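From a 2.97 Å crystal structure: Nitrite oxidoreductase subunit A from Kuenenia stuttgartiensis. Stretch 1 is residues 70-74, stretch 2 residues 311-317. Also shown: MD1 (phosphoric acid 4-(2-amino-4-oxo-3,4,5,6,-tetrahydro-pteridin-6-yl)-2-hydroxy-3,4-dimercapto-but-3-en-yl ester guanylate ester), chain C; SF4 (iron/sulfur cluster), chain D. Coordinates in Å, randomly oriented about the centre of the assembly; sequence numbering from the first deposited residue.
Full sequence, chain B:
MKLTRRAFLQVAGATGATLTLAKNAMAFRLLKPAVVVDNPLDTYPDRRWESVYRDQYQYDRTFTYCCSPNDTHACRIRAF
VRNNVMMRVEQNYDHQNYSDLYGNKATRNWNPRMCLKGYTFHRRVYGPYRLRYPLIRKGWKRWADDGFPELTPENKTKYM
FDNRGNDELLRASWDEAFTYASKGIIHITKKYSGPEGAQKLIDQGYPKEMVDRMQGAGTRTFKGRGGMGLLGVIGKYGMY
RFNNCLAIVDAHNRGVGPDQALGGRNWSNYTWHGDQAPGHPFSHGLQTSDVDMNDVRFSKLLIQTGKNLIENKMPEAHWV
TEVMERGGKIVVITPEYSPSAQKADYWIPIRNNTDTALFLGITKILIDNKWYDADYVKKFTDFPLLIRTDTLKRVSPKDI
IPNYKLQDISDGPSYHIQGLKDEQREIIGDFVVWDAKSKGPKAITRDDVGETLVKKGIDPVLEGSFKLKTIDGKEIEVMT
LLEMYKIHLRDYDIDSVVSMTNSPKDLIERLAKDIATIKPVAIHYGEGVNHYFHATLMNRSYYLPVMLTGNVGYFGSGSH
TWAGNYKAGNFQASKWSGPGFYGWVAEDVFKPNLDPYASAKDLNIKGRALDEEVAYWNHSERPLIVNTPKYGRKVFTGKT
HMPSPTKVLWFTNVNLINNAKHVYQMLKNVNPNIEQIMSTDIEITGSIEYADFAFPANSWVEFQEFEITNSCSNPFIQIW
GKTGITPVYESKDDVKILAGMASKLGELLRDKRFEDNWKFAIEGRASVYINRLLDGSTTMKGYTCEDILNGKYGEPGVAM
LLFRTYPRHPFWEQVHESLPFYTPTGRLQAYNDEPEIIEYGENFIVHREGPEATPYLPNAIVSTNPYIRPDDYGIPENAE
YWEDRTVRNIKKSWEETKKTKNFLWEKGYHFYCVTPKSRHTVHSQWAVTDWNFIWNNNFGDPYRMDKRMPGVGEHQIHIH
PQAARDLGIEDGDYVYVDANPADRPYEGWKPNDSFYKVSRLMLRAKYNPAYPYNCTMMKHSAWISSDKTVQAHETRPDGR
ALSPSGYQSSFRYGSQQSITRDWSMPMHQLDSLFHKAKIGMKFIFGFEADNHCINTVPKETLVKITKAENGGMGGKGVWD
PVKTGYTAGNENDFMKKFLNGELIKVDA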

ATOM      1  N   ASN B  70      -4.725  12.520   1.931  1.00 29.69           N
ATOM      2  CA  ASN B  70      -5.667  12.273   0.829  1.00 42.69           C
ATOM      3  C   ASN B  70      -5.950  10.779   0.757  1.00 44.07           C
ATOM      4  O   ASN B  70      -6.226  10.217  -0.303  1.00 35.37           O
ATOM      5  N   ASP B  71      -5.818  10.088   1.886  1.00 50.07           N
ATOM      6  CA  ASP B  71      -6.143   8.636   1.907  1.00 41.72           C
ATOM      7  C   ASP B  71      -7.654   8.451   1.696  1.00 42.18           C
ATOM      8  O   ASP B  71      -8.062   7.461   1.057  1.00 44.83           O
ATOM      9  N   THR B  72      -8.424   9.399   2.237  1.00 44.49           N
ATOM     10  CA  THR B  72      -9.886   9.413   2.349  1.00 41.93           C
ATOM     11  C   THR B  72     -10.339   8.718   3.625  1.00 42.81           C
ATOM     12  O   THR B  72     -11.550   8.577   3.850  1.00 43.58           O
ATOM     13  N   HIS B  73      -9.408   8.282   4.473  1.00 40.55           N
ATOM     14  CA  HIS B  73      -9.725   7.567   5.697  1.00 40.54           C
ATOM     15  C   HIS B  73      -9.421   8.355   6.960  1.00 37.24           C
ATOM     16  O   HIS B  73     -10.139   8.197   7.950  1.00 34.27           O
ATOM     17  N   ALA B  74      -8.386   9.200   6.943  1.00 37.02           N
ATOM     18  CA  ALA B  74      -8.051  10.085   8.061  1.00 25.78           C
ATOM     19  C   ALA B  74      -7.998   9.317   9.380  1.00 31.84           C
ATOM     20  O   ALA B  74      -8.653   9.670  10.364  1.00 34.72           O
ATOM     21  N   GLU B 311      -7.779  -2.534  -2.892  1.00 43.76           N
ATOM     22  CA  GLU B 311      -6.466  -1.909  -2.786  1.00 40.09           C
ATOM     23  C   GLU B 311      -6.513  -0.410  -2.549  1.00 40.51           C
ATOM     24  O   GLU B 311      -5.471   0.177  -2.231  1.00 45.37           O
ATOM     25  N   ASN B 312      -7.671   0.229  -2.683  1.00 42.63           N
ATOM     26  CA  ASN B 312      -7.707   1.680  -2.631  1.00 43.61           C
ATOM     27  C   ASN B 312      -8.649   2.257  -1.585  1.00 39.83           C
ATOM     28  O   ASN B 312      -8.788   3.482  -1.515  1.00 47.26           O
ATOM     29  N   LYS B 313      -9.314   1.424  -0.793  1.00 37.28           N
ATOM     30  CA  LYS B 313     -10.031   1.862   0.401  1.00 35.14           C
ATOM     31  C   LYS B 313      -9.818   0.815   1.489  1.00 37.10           C
ATOM     32  O   LYS B 313     -10.751   0.382   2.164  1.00 43.70           O
ATOM     33  N   MET B 314      -8.560   0.397   1.657  1.00 36.02           N
ATOM     34  CA  MET B 314      -8.258  -0.812   2.423  1.00 34.02           C
ATOM     35  C   MET B 314      -8.792  -0.800   3.853  1.00 32.82           C
ATOM     36  O   MET B 314      -9.327  -1.837   4.286  1.00 34.89           O
ATOM     37  N   PRO B 315      -8.666   0.276   4.647  1.00 32.63           N
ATOM     38  CA  PRO B 315      -9.156   0.175   6.037  1.00 31.76           C
ATOM     39  C   PRO B 315     -10.655  -0.053   6.140  1.00 35.80           C
ATOM     40  O   PRO B 315     -11.113  -0.597   7.152  1.00 33.08           O
ATOM     41  N   GLU B 316     -11.422   0.291   5.110  1.00 36.33           N
ATOM     42  CA  GLU B 316     -12.857   0.058   5.127  1.00 34.89           C
ATOM     43  C   GLU B 316     -13.256  -1.086   4.215  1.00 35.62           C
ATOM     44  O   GLU B 316     -14.449  -1.375   4.072  1.00 40.53           O
ATOM     45  N   ALA B 317     -12.276  -1.759   3.613  1.00 32.93           N
ATOM     46  CA  ALA B 317     -12.583  -2.831   2.673  1.00 33.70           C
ATOM     47  C   ALA B 317     -13.285  -3.991   3.365  1.00 34.61           C
ATOM     48  O   ALA B 317     -14.089  -4.694   2.747  1.00 30.33           O
TER

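The most unusual feature of this contact is an aspartate that ligates an iron–sulfur cluster: Asp71 OD2 lies 2.1 Å from FE1 of SF4, a bonding distance for carboxylate oxygen to iron, although OD2 is crowded in the model and its place is less sure. The CA-to-CB bond of Asp71 points sideways to stretch 2; with chi1 at -154° (t), the end of the side chain comes nearer.

His73 has the largest share, 105 Å² of the 248 Å² buried on both sides together. Its CA-to-CB bond points toward stretch 2, and with chi1 -59° (m) and chi2 -73° one ring face lies against Pro315. There CG of Pro315 sits 3.2 Å from the centroid of the His73 ring and 8° off the ring normal, the geometry of a CH-pi contact. The same Pro315 CG is 3.7 Å from S2 of SF4, so the proline packs against both imidazole and cluster. At the ring edge, His73 CE1 approaches Glu316 CG at 3.2 Å, and His73 NE2 lies 3.3 Å from Lys313 CA. The CA-to-CB bonds of Pro315 and Glu316 (chi1 -31°, off; chi2 m) point toward stretch 1. The polar link between the stretches is a weak hydrogen bond from His73 ND1 to Glu316 OE2, 3.3 Å and 163°, nearly straight but long; OE2 is less surely placed.

Thr72 (chi1 -160°, t), whose CA-to-CB bond points toward stretch 2, adds an aliphatic contact, its CG2 lying 3.5 Å from Lys313 CE. The CA-to-CB bond of Lys313 (chi1 m, chi2 -102°, off; chi4 m) points sideways, and Lys313 NZ hydrogen-bonds Asn312 O at 3.0 Å, an oxygen less surely placed. The CA-to-CB bond of Asn312 (chi1 m) points away from stretch 1, and Asn312 ND2 donates to the phosphate oxygen MD1 O1B at 2.9 Å (132°).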

ATOM      1  CB  ASN B  70      -5.186  12.816  -0.527  1.00 36.84           C
ATOM      2  CG  ASN B  70      -6.284  12.808  -1.589  1.00 37.20           C
ATOM      3  OD1 ASN B  70      -7.415  12.391  -1.335  1.00 39.52           O
ATOM      4  ND2 ASN B  70      -5.944  13.261  -2.790  1.00 37.53           N
ATOM      5  CB  ASP B  71      -5.668   7.978   3.205  1.00 37.58           C
ATOM      6  CG  ASP B  71      -5.391   6.491   3.063  1.00 47.71           C
ATOM      7  OD1 ASP B  71      -4.637   6.122   2.141  1.00 55.91           O
ATOM      8  OD2 ASP B  71      -5.933   5.714   3.875  1.00 55.21           O
ATOM      9  CB  THR B  72     -10.628   8.810   1.142  1.00 35.85           C
ATOM     10  OG1 THR B  72     -11.981   9.283   1.146  1.00 43.21           O
ATOM     11  CG2 THR B  72     -10.696   7.296   1.200  1.00 37.50           C
ATOM     12  CB  HIS B  73      -8.988   6.226   5.718  1.00 37.38           C
ATOM     13  CG  HIS B  73      -9.346   5.344   4.563  1.00 36.63           C
ATOM     14  ND1 HIS B  73     -10.562   4.706   4.463  1.00 47.91           N
ATOM     15  CD2 HIS B  73      -8.658   5.014   3.446  1.00 34.47           C
ATOM     16  CE1 HIS B  73     -10.602   4.013   3.338  1.00 47.18           C
ATOM     17  NE2 HIS B  73      -9.458   4.182   2.702  1.00 44.11           N
ATOM     18  CB  ALA B  74      -9.032  11.255   8.145  1.00 34.21           C
ATOM     19  CB  GLU B 311      -5.640  -2.085  -4.071  1.00 36.96           C
ATOM     20  CG  GLU B 311      -5.396  -3.451  -4.636  1.00 38.81           C
ATOM     21  CD  GLU B 311      -4.364  -3.355  -5.748  1.00 48.75           C
ATOM     22  OE1 GLU B 311      -3.691  -2.305  -5.827  1.00 43.77           O
ATOM     23  OE2 GLU B 311      -4.230  -4.295  -6.551  1.00 58.61           O
ATOM     24  CB  ASN B 312      -8.077   2.226  -4.016  1.00 38.13           C
ATOM     25  CG  ASN B 312      -7.037   1.873  -5.070  1.00 36.45           C
ATOM     26  OD1 ASN B 312      -5.835   2.016  -4.842  1.00 40.90           O
ATOM     27  ND2 ASN B 312      -7.495   1.388  -6.217  1.00 39.30           N
ATOM     28  CB  LYS B 313     -11.517   2.111   0.120  1.00 33.39           C
ATOM     29  CG  LYS B 313     -11.782   3.131  -0.988  1.00 34.29           C
ATOM     30  CD  LYS B 313     -12.187   4.493  -0.440  1.00 28.37           C
ATOM     31  CE  LYS B 313     -12.104   5.581  -1.511  1.00 33.90           C
ATOM     32  NZ  LYS B 313     -10.802   5.574  -2.239  1.00 40.05           N
ATOM     33  CB  MET B 314      -6.748  -1.094   2.360  1.00 33.96           C
ATOM     34  CG  MET B 314      -5.811   0.085   2.549  1.00 37.53           C
ATOM     35  SD  MET B 314      -4.081  -0.340   2.376  1.00 44.48           S
ATOM     36  CE  MET B 314      -4.127  -0.840   0.677  1.00 35.49           C
ATOM     37  CB  PRO B 315      -8.739   1.508   6.670  1.00 27.62           C
ATOM     38  CG  PRO B 315      -8.409   2.387   5.548  1.00 36.39           C
ATOM     39  CD  PRO B 315      -7.944   1.549   4.439  1.00 37.95           C
ATOM     40  CB  GLU B 316     -13.619   1.315   4.696  1.00 35.56           C
ATOM     41  CG  GLU B 316     -12.951   2.631   5.048  1.00 40.76           C
ATOM     42  CD  GLU B 316     -13.219   3.082   6.468  1.00 40.50           C
ATOM     43  OE1 GLU B 316     -13.835   2.307   7.225  1.00 28.11           O
ATOM     44  OE2 GLU B 316     -12.833   4.220   6.812  1.00 37.84           O
ATOM     45  CB  ALA B 317     -11.310  -3.301   1.977  1.00 31.19           C
TER
HETATM   46  PB  MD1 C5802      -9.813   3.685  -8.054  1.00 36.20           P
HETATM   47  O3B MD1 C5802      -9.083   3.909  -9.514  1.00 44.27           O
HETATM   48  O1B MD1 C5802      -9.847   2.211  -7.727  1.00 28.88           O
HETATM   49  O2B MD1 C5802     -11.224   4.220  -8.114  1.00 35.60           O
HETATM   50  O3A MD1 C5802      -8.952   4.497  -6.903  1.00 36.39           O
HETATM   51  C10 MD1 C5802      -8.923   5.898  -6.890  1.00 37.46           C
HETATM   52  C11 MD1 C5802      -8.844   6.385  -5.415  1.00 43.16           C
HETATM   53  O11 MD1 C5802      -7.958   5.287  -4.651  1.00 50.40           O
HETATM   54  C12 MD1 C5802      -8.431   7.661  -5.383  1.00 40.85           C
HETATM   55  S12 MD1 C5802      -9.005   8.796  -6.679  1.00 39.87           S
HETATM   56  C13 MD1 C5802      -7.531   8.326  -4.309  1.00 39.75           C
HETATM   57  S13 MD1 C5802      -7.171  10.089  -4.553  1.00 48.04           S
HETATM   58  C14 MD1 C5802      -6.914   7.676  -3.185  1.00 40.94           C
HETATM   59  N15 MD1 C5802      -5.852   6.673  -3.848  1.00 39.94           N
HETATM   60  C16 MD1 C5802      -5.379   5.700  -2.951  1.00 36.28           C
HETATM   61  C15 MD1 C5802      -3.958   5.261  -2.929  1.00 37.91           C
HETATM   62  O14 MD1 C5802      -3.174   5.737  -3.678  1.00 39.34           O
HETATM   63  N17 MD1 C5802      -3.535   4.219  -1.953  1.00 48.18           N
HETATM   64  C17 MD1 C5802      -4.563   3.600  -0.978  1.00 47.40           C
HETATM   65  N16 MD1 C5802      -4.140   2.587  -0.030  1.00 56.72           N
HETATM   66  N18 MD1 C5802      -6.008   4.044  -1.001  1.00 47.84           N
HETATM   67  C20 MD1 C5802      -6.433   5.052  -1.936  1.00 44.69           C
HETATM   68  N8  MD1 C5802      -7.767   5.499  -2.002  1.00 39.45           N
HETATM   69  C7  MD1 C5802      -7.839   7.095  -2.148  1.00 40.19           C
HETATM   70  PA  MD1 C5802      -8.318   2.726 -10.371  1.00 35.35           P
HETATM   71  O1A MD1 C5802      -7.424   3.387 -11.390  1.00 44.99           O
HETATM   72  O2A MD1 C5802      -7.492   1.898  -9.418  1.00 41.02           O
HETATM   73  O5' MD1 C5802      -9.388   1.748 -11.156  1.00 29.29           O
HETATM   74  C5' MD1 C5802      -9.965   0.678 -10.468  1.00 36.14           C
HETATM   75  C4' MD1 C5802     -10.164  -0.559 -11.411  1.00 42.65           C
HETATM   76  O4' MD1 C5802     -10.959  -0.192 -12.703  1.00 48.36           O
HETATM   77  C1' MD1 C5802     -10.157  -0.914 -13.821  1.00 45.71           C
HETATM   78  N9  MD1 C5802     -10.402  -0.312 -15.158  1.00 44.87           N
HETATM   79  C4  MD1 C5802     -11.593  -0.445 -15.732  1.00 42.46           C
HETATM   80  N3  MD1 C5802     -12.847  -1.118 -15.284  1.00 41.72           N
HETATM   81  C2  MD1 C5802     -14.032  -1.101 -16.139  1.00 41.86           C
HETATM   82  N2  MD1 C5802     -15.251  -1.755 -15.702  1.00 43.97           N
HETATM   83  N1  MD1 C5802     -13.989  -0.433 -17.418  1.00 51.41           N
HETATM   84  C6  MD1 C5802     -12.783   0.210 -17.840  1.00 47.37           C
HETATM   85  O6  MD1 C5802     -12.741   0.761 -18.887  1.00 48.93           O
HETATM   86  C5  MD1 C5802     -11.543   0.186 -16.937  1.00 43.66           C
HETATM   87  N7  MD1 C5802     -10.323   0.694 -17.084  1.00 45.79           N
HETATM   88  C8  MD1 C5802      -9.603   0.389 -15.985  1.00 43.04           C
HETATM   89  C2' MD1 C5802      -8.959  -0.725 -13.439  1.00 49.23           C
HETATM   90  O2' MD1 C5802      -8.054  -1.661 -14.093  1.00 52.34           O
HETATM   91  C3' MD1 C5802      -9.033  -1.013 -11.806  1.00 43.19           C
HETATM   92  O3' MD1 C5802      -8.978  -2.446 -11.552  1.00 39.13           O
HETATM   93 FE1  SF4 D5804      -4.324   6.275   5.059  1.00 38.13          FE
HETATM   94 FE2  SF4 D5804      -2.819   6.928   7.242  1.00 39.61          FE
HETATM   95 FE3  SF4 D5804      -3.077   4.309   6.490  1.00 46.25          FE
HETATM   96 FE4  SF4 D5804      -5.211   5.629   7.567  1.00 47.32          FE
HETATM   97  S1  SF4 D5804      -3.235   5.154   8.594  1.00 49.53           S
HETATM   98  S2  SF4 D5804      -5.222   4.285   5.726  1.00 25.16           S
HETATM   99  S3  SF4 D5804      -4.894   7.721   6.727  1.00 35.61           S
HETATM  100  S4  SF4 D5804      -2.082   5.985   5.301  1.00 22.93           S